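Local coordinates for protein EXOU (Pseudomonas aeruginosa, PDB 4AKX) that is a type III secreted cytotoxin, probably acting as a patatin-like phospholipase, that pairs with the chaperone SpcU, at residues 45-50 with 60-65; 54-59 with 71-76; 491-496 with 518-523. One frame throughout, in Å; residues are numbered along the deposited sequence.

Contact 1 of 3, residues 45-50 with 60-65; sequences ESRTLT and LRQFEN
Strands 46-48 and 60-63 run antiparallel; they pack tightly at the T50/L60 end and turn polar and solvent-exposed at the E45/E64 end. R47 and Q62 form the hydrogen-bonded pair in the middle, with R47 N to Q62 O and Q62 N to R47 O both at 3.0 Å. Beyond them L49 N reaches L60 O at 2.9 Å, and L60 N donates a hydrogen bond to T50 O (3.0 Å). At this end the side chains of T50 and L60 are buried, T50 CG2 running alongside L60 CB and CG, and L49 CB rests 4.2 Å from L60 CB. Helices 454-459 and 463-472 pack against them through L454, L458 and V469. The contact loosens toward E45. R47 CG sits between the backbone N and the carbonyl carbon (chi1 56°), and the guanidinium lies with one face over the aliphatic part of Q62. S46 CB stands over the centre of the F63 ring, 4.2 Å from its centroid and 9° off the normal, a CH-pi contact. At the exposed rim E45 N meets E64 OE2 at 2.8 Å from above the carboxylate plane, and the two like-charged carboxylates lie close together. This is the antiparallel pairing of strand 46-48 with strand 58-63 at the edge of a curled sheet, where the chain turns a corner at L49 and continues as strand 50-53.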
loop_
_atom_site.group_PDB
_atom_site.type_symbol
_atom_site.label_atom_id
_atom_site.label_comp_id
_atom_site.label_asym_id
_atom_site.label_seq_id
_atom_site.Cartn_x
_atom_site.Cartn_y
_atom_site.Cartn_z
ATOM N N GLU B 45 -18.649 -40.206 -7.303
ATOM C CA GLU B 45 -18.953 -41.199 -6.264
ATOM C C GLU B 45 -17.701 -41.883 -5.681
ATOM O O GLU B 45 -16.673 -42.011 -6.356
ATOM C CB GLU B 45 -19.997 -42.217 -6.726
ATOM C CG GLU B 45 -19.554 -43.172 -7.816
ATOM C CD GLU B 45 -20.702 -43.612 -8.740
ATOM O OE1 GLU B 45 -21.838 -43.808 -8.255
ATOM O OE2 GLU B 45 -20.469 -43.765 -9.967
ATOM N N SER B 46 -17.785 -42.267 -4.407
ATOM C CA SER B 46 -16.709 -42.988 -3.715
ATOM C C SER B 46 -17.092 -44.417 -3.442
ATOM O O SER B 46 -18.221 -44.707 -3.105
ATOM C CB SER B 46 -16.372 -42.307 -2.382
ATOM O OG SER B 46 -17.551 -42.070 -1.622
ATOM N N ARG B 47 -16.147 -45.320 -3.606
ATOM C CA ARG B 47 -16.269 -46.656 -3.022
ATOM C C ARG B 47 -15.479 -46.664 -1.690
ATOM O O ARG B 47 -14.661 -45.778 -1.447
ATOM C CB ARG B 47 -15.773 -47.710 -4.018
ATOM C CG ARG B 47 -14.360 -47.483 -4.510
ATOM C CD ARG B 47 -14.061 -47.974 -5.932
ATOM N NE ARG B 47 -12.602 -47.969 -6.112
ATOM C CZ ARG B 47 -11.899 -47.001 -6.707
ATOM N NH1 ARG B 47 -12.523 -46.004 -7.329
ATOM N NH2 ARG B 47 -10.560 -47.065 -6.731
ATOM N N THR B 48 -15.777 -47.603 -0.802
ATOM C CA THR B 48 -15.004 -47.755 0.443
ATOM C C THR B 48 -14.090 -48.962 0.360
ATOM O O THR B 48 -14.556 -50.077 0.287
ATOM C CB THR B 48 -15.912 -47.986 1.652
ATOM O OG1 THR B 48 -16.616 -46.782 1.962
ATOM C CG2 THR B 48 -15.069 -48.363 2.852
ATOM N N LEU B 49 -12.791 -48.741 0.422
ATOM C CA LEU B 49 -11.813 -49.808 0.234
ATOM C C LEU B 49 -11.563 -50.645 1.502
ATOM O O LEU B 49 -11.067 -51.783 1.427
ATOM C CB LEU B 49 -10.508 -49.205 -0.220
ATOM C CG LEU B 49 -10.637 -48.392 -1.496
ATOM C CD1 LEU B 49 -9.315 -47.766 -1.880
ATOM C CD2 LEU B 49 -11.124 -49.286 -2.614
ATOM N N THR B 50 -11.895 -50.079 2.659
ATOM C CA THR B 50 -11.505 -50.648 3.920
ATOM C C THR B 50 -12.164 -49.810 4.990
ATOM O O THR B 50 -11.904 -48.611 5.082
ATOM C CB THR B 50 -9.966 -50.625 4.066
ATOM O OG1 THR B 50 -9.571 -51.145 5.332
ATOM C CG2 THR B 50 -9.489 -49.261 3.990
ATOM N N LEU B 60 -10.517 -46.049 4.412
ATOM C CA LEU B 60 -10.102 -45.530 3.124
ATOM C C LEU B 60 -11.273 -45.395 2.124
ATOM O O LEU B 60 -11.968 -46.380 1.806
ATOM C CB LEU B 60 -8.988 -46.394 2.541
ATOM C CG LEU B 60 -7.677 -46.437 3.319
ATOM C CD1 LEU B 60 -6.768 -47.554 2.807
ATOM C CD2 LEU B 60 -6.971 -45.078 3.265
ATOM N N ARG B 61 -11.510 -44.178 1.653
ATOM C CA ARG B 61 -12.501 -43.978 0.620
ATOM C C ARG B 61 -11.761 -43.610 -0.629
ATOM O O ARG B 61 -10.771 -42.892 -0.571
ATOM C CB ARG B 61 -13.441 -42.834 0.975
ATOM C CG ARG B 61 -14.427 -43.163 2.056
ATOM C CD ARG B 61 -15.244 -41.952 2.462
ATOM N NE ARG B 61 -16.384 -42.424 3.246
ATOM C CZ ARG B 61 -16.325 -42.793 4.528
ATOM N NH1 ARG B 61 -15.185 -42.682 5.215
ATOM N NH2 ARG B 61 -17.422 -43.247 5.133
ATOM N N GLN B 62 -12.230 -44.088 -1.777
ATOM C CA GLN B 62 -11.563 -43.739 -3.032
ATOM C C GLN B 62 -12.557 -43.264 -4.029
ATOM O O GLN B 62 -13.646 -43.836 -4.132
ATOM C CB GLN B 62 -10.828 -44.930 -3.612
ATOM C CG GLN B 62 -9.999 -44.573 -4.817
ATOM C CD GLN B 62 -8.898 -45.555 -5.068
ATOM O OE1 GLN B 62 -7.942 -45.254 -5.763
ATOM N NE2 GLN B 62 -9.023 -46.732 -4.509
ATOM N N PHE B 63 -12.170 -42.247 -4.790
ATOM C CA PHE B 63 -13.104 -41.536 -5.623
ATOM C C PHE B 63 -12.897 -41.866 -7.096
ATOM O O PHE B 63 -11.898 -42.481 -7.463
ATOM C CB PHE B 63 -12.901 -40.061 -5.427
ATOM C CG PHE B 63 -13.462 -39.533 -4.155
ATOM C CD1 PHE B 63 -12.743 -39.597 -3.003
ATOM C CD2 PHE B 63 -14.677 -38.869 -4.148
ATOM C CE1 PHE B 63 -13.224 -39.026 -1.841
ATOM C CE2 PHE B 63 -15.173 -38.313 -2.992
ATOM C CZ PHE B 63 -14.433 -38.373 -1.833
ATOM N N GLU B 64 -13.804 -41.401 -7.951
ATOM C CA GLU B 64 -13.722 -41.715 -9.389
ATOM C C GLU B 64 -12.427 -41.306 -10.027
ATOM O O GLU B 64 -12.065 -41.856 -11.042
ATOM C CB GLU B 64 -14.876 -41.095 -10.169
ATOM C CG GLU B 64 -16.168 -41.887 -10.041
ATOM C CD GLU B 64 -17.398 -41.171 -10.600
ATOM O OE1 GLU B 64 -17.341 -40.659 -11.755
ATOM O OE2 GLU B 64 -18.434 -41.132 -9.885
ATOM N N ASN B 65 -11.746 -40.305 -9.477
ATOM C CA ASN B 65 -10.627 -39.706 -10.199
ATOM C C ASN B 65 -9.315 -40.094 -9.626
ATOM O O ASN B 65 -8.264 -39.588 -10.042
ATOM C CB ASN B 65 -10.752 -38.194 -10.292
ATOM C CG ASN B 65 -10.598 -37.494 -8.962
ATOM O OD1 ASN B 65 -10.835 -38.057 -7.889
ATOM N ND2 ASN B 65 -10.256 -36.229 -9.035
#

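Contact 2 of 3, residues 54-59 with 71-76; sequences GPRQIT and QLSRPP
Backbone pairing of T59 with Q71, an antiparallel hydrogen-bonded pair with T59 N to Q71 O at 2.7 Å and Q71 N to T59 O at 2.8 Å, is followed past a bulge by a bond from S73 N to R56 O (3.0 Å, 169° at the hydrogen). This is the open end of the beta hairpin 58-63/68-73. The chain enters it from strand 50-53 through a type I turn, G54 to Q57, and a G1 beta bulge in which Q57 and I58 both face A53, so the bulge belongs to the link between strands 50-53 and 58-63. Q57 takes up the left-handed conformation there (phi 59°), and its N returns to G54 O. S73 N approaches R56 O from above the carbonyl plane. I58 and L72 run alongside each other, CD1 to CD1 at 3.7 Å; I58 packs on V469 and L72 on M465 of helix 463-472. The polar ends of Q71 and R74 turn away to S446, by a hydrogen bond, and D343, by a salt bridge. R56 bends at chi3 (69°), which brings its guanidinium across L72. One face of that flat group lies against L72 CD1, and the opposite face is covered by P75 CA and P76 CD. At its edge, in plane, stands the carbonyl oxygen S73 O, 3.8 Å from R56 NE.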
loop_
_atom_site.group_PDB
_atom_site.type_symbol
_atom_site.label_atom_id
_atom_site.label_comp_id
_atom_site.label_asym_id
_atom_site.label_seq_id
_atom_site.Cartn_x
_atom_site.Cartn_y
_atom_site.Cartn_z
ATOM N N GLY B 54 -8.523 -51.982 12.448
ATOM C CA GLY B 54 -7.545 -51.845 13.515
ATOM C C GLY B 54 -7.954 -50.982 14.713
ATOM O O GLY B 54 -9.099 -50.475 14.783
ATOM N N PRO B 55 -7.010 -50.807 15.670
ATOM C CA PRO B 55 -7.207 -50.005 16.877
ATOM C C PRO B 55 -7.517 -48.564 16.518
ATOM O O PRO B 55 -8.287 -47.900 17.225
ATOM C CB PRO B 55 -5.838 -50.071 17.573
ATOM C CG PRO B 55 -5.123 -51.222 16.938
ATOM C CD PRO B 55 -5.612 -51.262 15.534
ATOM N N ARG B 56 -6.927 -48.098 15.407
ATOM C CA ARG B 56 -7.047 -46.702 14.975
ATOM C C ARG B 56 -8.045 -46.497 13.851
ATOM O O ARG B 56 -8.058 -45.455 13.222
ATOM C CB ARG B 56 -5.667 -46.108 14.647
ATOM C CG ARG B 56 -4.845 -45.876 15.907
ATOM C CD ARG B 56 -3.561 -45.129 15.669
ATOM N NE ARG B 56 -3.823 -43.747 15.300
ATOM C CZ ARG B 56 -2.884 -42.899 14.887
ATOM N NH1 ARG B 56 -1.606 -43.279 14.820
ATOM N NH2 ARG B 56 -3.218 -41.665 14.544
ATOM N N GLN B 57 -8.872 -47.513 13.617
ATOM C CA GLN B 57 -10.134 -47.414 12.867
ATOM C C GLN B 57 -9.974 -46.906 11.441
ATOM O O GLN B 57 -10.829 -46.162 10.933
ATOM C CB GLN B 57 -11.159 -46.585 13.626
ATOM C CG GLN B 57 -11.647 -47.257 14.897
ATOM C CD GLN B 57 -12.040 -46.255 15.965
ATOM O OE1 GLN B 57 -11.202 -45.512 16.487
ATOM N NE2 GLN B 57 -13.321 -46.220 16.290
ATOM N N ILE B 58 -8.879 -47.318 10.798
ATOM C CA ILE B 58 -8.511 -46.808 9.472
ATOM C C ILE B 58 -9.683 -46.954 8.464
ATOM O O ILE B 58 -10.142 -48.063 8.181
ATOM C CB ILE B 58 -7.248 -47.532 8.901
ATOM C CG1 ILE B 58 -6.126 -47.764 9.953
ATOM C CG2 ILE B 58 -6.711 -46.786 7.708
ATOM C CD1 ILE B 58 -5.453 -46.516 10.488
ATOM N N THR B 59 -10.174 -45.839 7.927
ATOM C CA THR B 59 -11.085 -45.906 6.769
ATOM C C THR B 59 -10.508 -45.287 5.503
ATOM O O THR B 59 -10.093 -44.134 5.512
ATOM C CB THR B 59 -12.403 -45.219 7.050
ATOM O OG1 THR B 59 -13.044 -45.883 8.130
ATOM C CG2 THR B 59 -13.289 -45.309 5.844
ATOM N N GLN B 71 -9.555 -41.714 6.745
ATOM C CA GLN B 71 -10.127 -41.290 8.024
ATOM C C GLN B 71 -9.675 -42.234 9.135
ATOM O O GLN B 71 -9.621 -43.456 8.949
ATOM C CB GLN B 71 -11.639 -41.251 7.951
ATOM C CG GLN B 71 -12.282 -40.388 9.013
ATOM C CD GLN B 71 -13.703 -40.821 9.331
ATOM O OE1 GLN B 71 -14.444 -41.281 8.459
ATOM N NE2 GLN B 71 -14.089 -40.670 10.584
ATOM N N LEU B 72 -9.336 -41.675 10.287
ATOM C CA LEU B 72 -8.581 -42.427 11.270
ATOM C C LEU B 72 -8.801 -41.784 12.622
ATOM O O LEU B 72 -8.988 -40.575 12.713
ATOM C CB LEU B 72 -7.113 -42.441 10.866
ATOM C CG LEU B 72 -5.911 -42.651 11.782
ATOM C CD1 LEU B 72 -4.653 -42.899 10.947
ATOM C CD2 LEU B 72 -5.683 -41.444 12.676
ATOM N N SER B 73 -8.837 -42.610 13.664
ATOM C CA SER B 73 -9.064 -42.140 15.024
ATOM C C SER B 73 -7.947 -41.209 15.464
ATOM O O SER B 73 -6.775 -41.434 15.139
ATOM C CB SER B 73 -9.147 -43.324 15.987
ATOM O OG SER B 73 -7.882 -43.962 16.102
ATOM N N ARG B 74 -8.312 -40.179 16.223
ATOM C CA ARG B 74 -7.337 -39.279 16.833
ATOM C C ARG B 74 -6.183 -40.070 17.447
ATOM O O ARG B 74 -6.391 -41.149 17.988
ATOM C CB ARG B 74 -8.009 -38.399 17.896
ATOM C CG ARG B 74 -8.953 -37.341 17.338
ATOM C CD ARG B 74 -8.188 -36.296 16.534
ATOM N NE ARG B 74 -7.294 -35.512 17.385
ATOM C CZ ARG B 74 -7.412 -34.191 17.577
ATOM N NH1 ARG B 74 -8.368 -33.479 16.956
ATOM N NH2 ARG B 74 -6.553 -33.578 18.384
ATOM N N PRO B 75 -4.961 -39.538 17.352
ATOM C CA PRO B 75 -3.759 -40.238 17.756
ATOM C C PRO B 75 -3.793 -40.537 19.210
ATOM O O PRO B 75 -4.634 -40.026 19.915
ATOM C CB PRO B 75 -2.650 -39.219 17.504
ATOM C CG PRO B 75 -3.224 -38.267 16.514
ATOM C CD PRO B 75 -4.670 -38.179 16.887
ATOM N N PRO B 76 -2.850 -41.343 19.671
ATOM C CA PRO B 76 -2.833 -41.715 21.066
ATOM C C PRO B 76 -2.460 -40.519 21.950
ATOM O O PRO B 76 -1.550 -39.748 21.611
ATOM C CB PRO B 76 -1.747 -42.799 21.120
ATOM C CG PRO B 76 -0.793 -42.420 20.038
ATOM C CD PRO B 76 -1.642 -41.794 18.952
#

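Contact 3 of 3, residues 491-496 with 518-523; sequences FTELTV and LQRLDA
Helices 474-502 and 512-524 form an antiparallel helical hairpin in the middle helical domain of the toxin, and residues 491-496 and 518-523 are where two of their turns meet. The segment axes approach to 9.6 Å with their directions 159° apart, a spacing set by leucine and phenylalanine side chains. L521 illustrates how such a side chain fills the gap. Its CB points to the facing helix but is still 5.7 Å from F491 CE1. With CG anti to the carbonyl carbon (chi1 -70°), the chain continues across, and CG stands 4.6 Å from the same F491 CE1. The two methyls then divide the work. CD1 reaches F491 CE1 at 3.8 Å and also L494 CD2 at 4.3 Å, so it is held between two residues of one helix. CD2 lies over a face of the F491 ring, offset toward its rim. The F491 side chain thus runs roughly perpendicular to that of L521. One turn along, L494 CD1 packs on L518 CG at 4.2 Å, and L494 also rests on M514 and A517 of the same neighbouring helix. L538 covers F491 and L494 from a loop, while L563 of helix 561-591 meets L518, so the apolar seam is part of a larger bundle. Toward the solvent edge the seam ends in charge. E493 and R520 reach out on extended chains set nearly square to each other, their carboxylate and guanidinium planes 49° apart. E493 OE2 lies in plane at the guanidinium edge, 3.4 Å from R520 NE, in a salt bridge whose NE to OE2 hydrogen bond is weak.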
loop_
_atom_site.group_PDB
_atom_site.type_symbol
_atom_site.label_atom_id
_atom_site.label_comp_id
_atom_site.label_asym_id
_atom_site.label_seq_id
_atom_site.Cartn_x
_atom_site.Cartn_y
_atom_site.Cartn_z
ATOM N N PHE B 491 16.878 -51.972 4.359
ATOM C CA PHE B 491 17.348 -51.078 5.379
ATOM C C PHE B 491 18.154 -51.797 6.437
ATOM O O PHE B 491 19.097 -51.225 6.994
ATOM C CB PHE B 491 16.182 -50.431 6.032
ATOM C CG PHE B 491 15.649 -49.259 5.291
ATOM C CD1 PHE B 491 16.504 -48.299 4.773
ATOM C CD2 PHE B 491 14.295 -49.051 5.209
ATOM C CE1 PHE B 491 15.998 -47.162 4.163
ATOM C CE2 PHE B 491 13.786 -47.916 4.618
ATOM C CZ PHE B 491 14.629 -46.983 4.073
ATOM N N THR B 492 17.789 -53.036 6.744
ATOM C CA THR B 492 18.648 -53.840 7.614
ATOM C C THR B 492 19.946 -54.187 6.892
ATOM O O THR B 492 21.050 -54.163 7.484
ATOM C CB THR B 492 17.945 -55.142 8.024
ATOM O OG1 THR B 492 16.792 -54.820 8.806
ATOM C CG2 THR B 492 18.879 -56.052 8.813
ATOM N N GLU B 493 19.794 -54.538 5.611
ATOM C CA GLU B 493 20.900 -55.054 4.800
ATOM C C GLU B 493 21.974 -53.955 4.715
ATOM O O GLU B 493 23.169 -54.201 4.906
ATOM C CB GLU B 493 20.368 -55.482 3.426
ATOM C CG GLU B 493 21.418 -55.923 2.419
ATOM C CD GLU B 493 20.833 -56.206 1.018
ATOM O OE1 GLU B 493 19.581 -56.328 0.887
ATOM O OE2 GLU B 493 21.623 -56.297 0.035
ATOM N N LEU B 494 21.497 -52.719 4.555
ATOM C CA LEU B 494 22.338 -51.544 4.558
ATOM C C LEU B 494 22.988 -51.285 5.891
ATOM O O LEU B 494 24.044 -50.703 5.941
ATOM C CB LEU B 494 21.525 -50.327 4.163
ATOM C CG LEU B 494 22.242 -48.982 4.153
ATOM C CD1 LEU B 494 23.326 -48.971 3.099
ATOM C CD2 LEU B 494 21.228 -47.865 3.889
ATOM N N THR B 495 22.323 -51.653 6.976
ATOM C CA THR B 495 22.851 -51.390 8.322
ATOM C C THR B 495 23.969 -52.361 8.674
ATOM O O THR B 495 24.968 -51.972 9.308
ATOM C CB THR B 495 21.742 -51.443 9.375
ATOM O OG1 THR B 495 20.719 -50.521 8.991
ATOM C CG2 THR B 495 22.263 -51.051 10.708
ATOM N N VAL B 496 23.813 -53.611 8.230
ATOM C CA VAL B 496 24.867 -54.619 8.354
ATOM C C VAL B 496 26.123 -54.162 7.654
ATOM O O VAL B 496 27.212 -54.444 8.098
ATOM C CB VAL B 496 24.441 -55.927 7.690
ATOM C CG1 VAL B 496 25.576 -56.922 7.670
ATOM C CG2 VAL B 496 23.228 -56.476 8.379
ATOM N N LEU B 518 22.065 -49.926 -1.368
ATOM C CA LEU B 518 21.568 -48.689 -1.949
ATOM C C LEU B 518 20.955 -48.948 -3.327
ATOM O O LEU B 518 19.951 -48.318 -3.704
ATOM C CB LEU B 518 22.650 -47.627 -1.999
ATOM C CG LEU B 518 22.986 -47.055 -0.644
ATOM C CD1 LEU B 518 24.337 -46.393 -0.611
ATOM C CD2 LEU B 518 21.888 -46.074 -0.260
ATOM N N GLN B 519 21.494 -49.945 -4.028
ATOM C CA GLN B 519 20.879 -50.412 -5.278
ATOM C C GLN B 519 19.509 -51.036 -5.089
ATOM O O GLN B 519 18.663 -50.963 -5.967
ATOM C CB GLN B 519 21.800 -51.362 -6.009
ATOM C CG GLN B 519 22.986 -50.602 -6.540
ATOM C CD GLN B 519 24.011 -51.467 -7.201
ATOM O OE1 GLN B 519 23.919 -52.681 -7.183
ATOM N NE2 GLN B 519 24.994 -50.834 -7.812
ATOM N N ARG B 520 19.300 -51.663 -3.941
ATOM C CA ARG B 520 18.073 -52.370 -3.725
ATOM C C ARG B 520 17.007 -51.382 -3.370
ATOM O O ARG B 520 15.839 -51.544 -3.742
ATOM C CB ARG B 520 18.234 -53.415 -2.632
ATOM C CG ARG B 520 18.627 -54.762 -3.177
ATOM C CD ARG B 520 18.632 -55.826 -2.101
ATOM N NE ARG B 520 19.484 -56.941 -2.502
ATOM C CZ ARG B 520 19.175 -57.800 -3.464
ATOM N NH1 ARG B 520 18.031 -57.680 -4.127
ATOM N NH2 ARG B 520 20.015 -58.777 -3.768
ATOM N N LEU B 521 17.423 -50.340 -2.660
ATOM C CA LEU B 521 16.542 -49.248 -2.295
ATOM C C LEU B 521 16.223 -48.436 -3.522
ATOM O O LEU B 521 15.057 -48.115 -3.743
ATOM C CB LEU B 521 17.191 -48.342 -1.267
ATOM C CG LEU B 521 17.369 -48.925 0.119
ATOM C CD1 LEU B 521 18.034 -47.883 1.010
ATOM C CD2 LEU B 521 15.994 -49.296 0.628
ATOM N N ASP B 522 17.239 -48.113 -4.331
ATOM C CA ASP B 522 16.983 -47.349 -5.541
ATOM C C ASP B 522 15.936 -48.031 -6.399
ATOM O O ASP B 522 15.148 -47.378 -7.035
ATOM C CB ASP B 522 18.246 -47.132 -6.348
ATOM C CG ASP B 522 19.291 -46.262 -5.607
ATOM O OD1 ASP B 522 18.924 -45.216 -5.009
ATOM O OD2 ASP B 522 20.499 -46.616 -5.641
ATOM N N ALA B 523 15.874 -49.350 -6.363
ATOM C CA ALA B 523 14.939 -50.065 -7.222
ATOM C C ALA B 523 13.510 -49.909 -6.744
ATOM O O ALA B 523 12.594 -49.890 -7.535
ATOM C CB ALA B 523 15.314 -51.536 -7.340
#

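Contacts 1 and 2 are pairings of strand 58-63 with two of its neighbours in one antiparallel sheet; their centres are about 17 Å apart, and they touch where T50 O meets T59 CG2 at 3.7 Å. V469 of helix 463-472 touches T50 of contact 1 and I58 of contact 2, tying the sheet to helices of the middle domain. Contact 3 lies apart, in the helical hairpin 474-502/512-524, its nearest atoms about 21 Å from contact 1 and about 19 Å from contact 2. Past contact 2 the chain enters strand 77-82 of the mixed sheet. Neighbouring strand 110-114 leads into the GxSxG sequence around S115, consistent with the nucleophile elbow of patatin-like phospholipases.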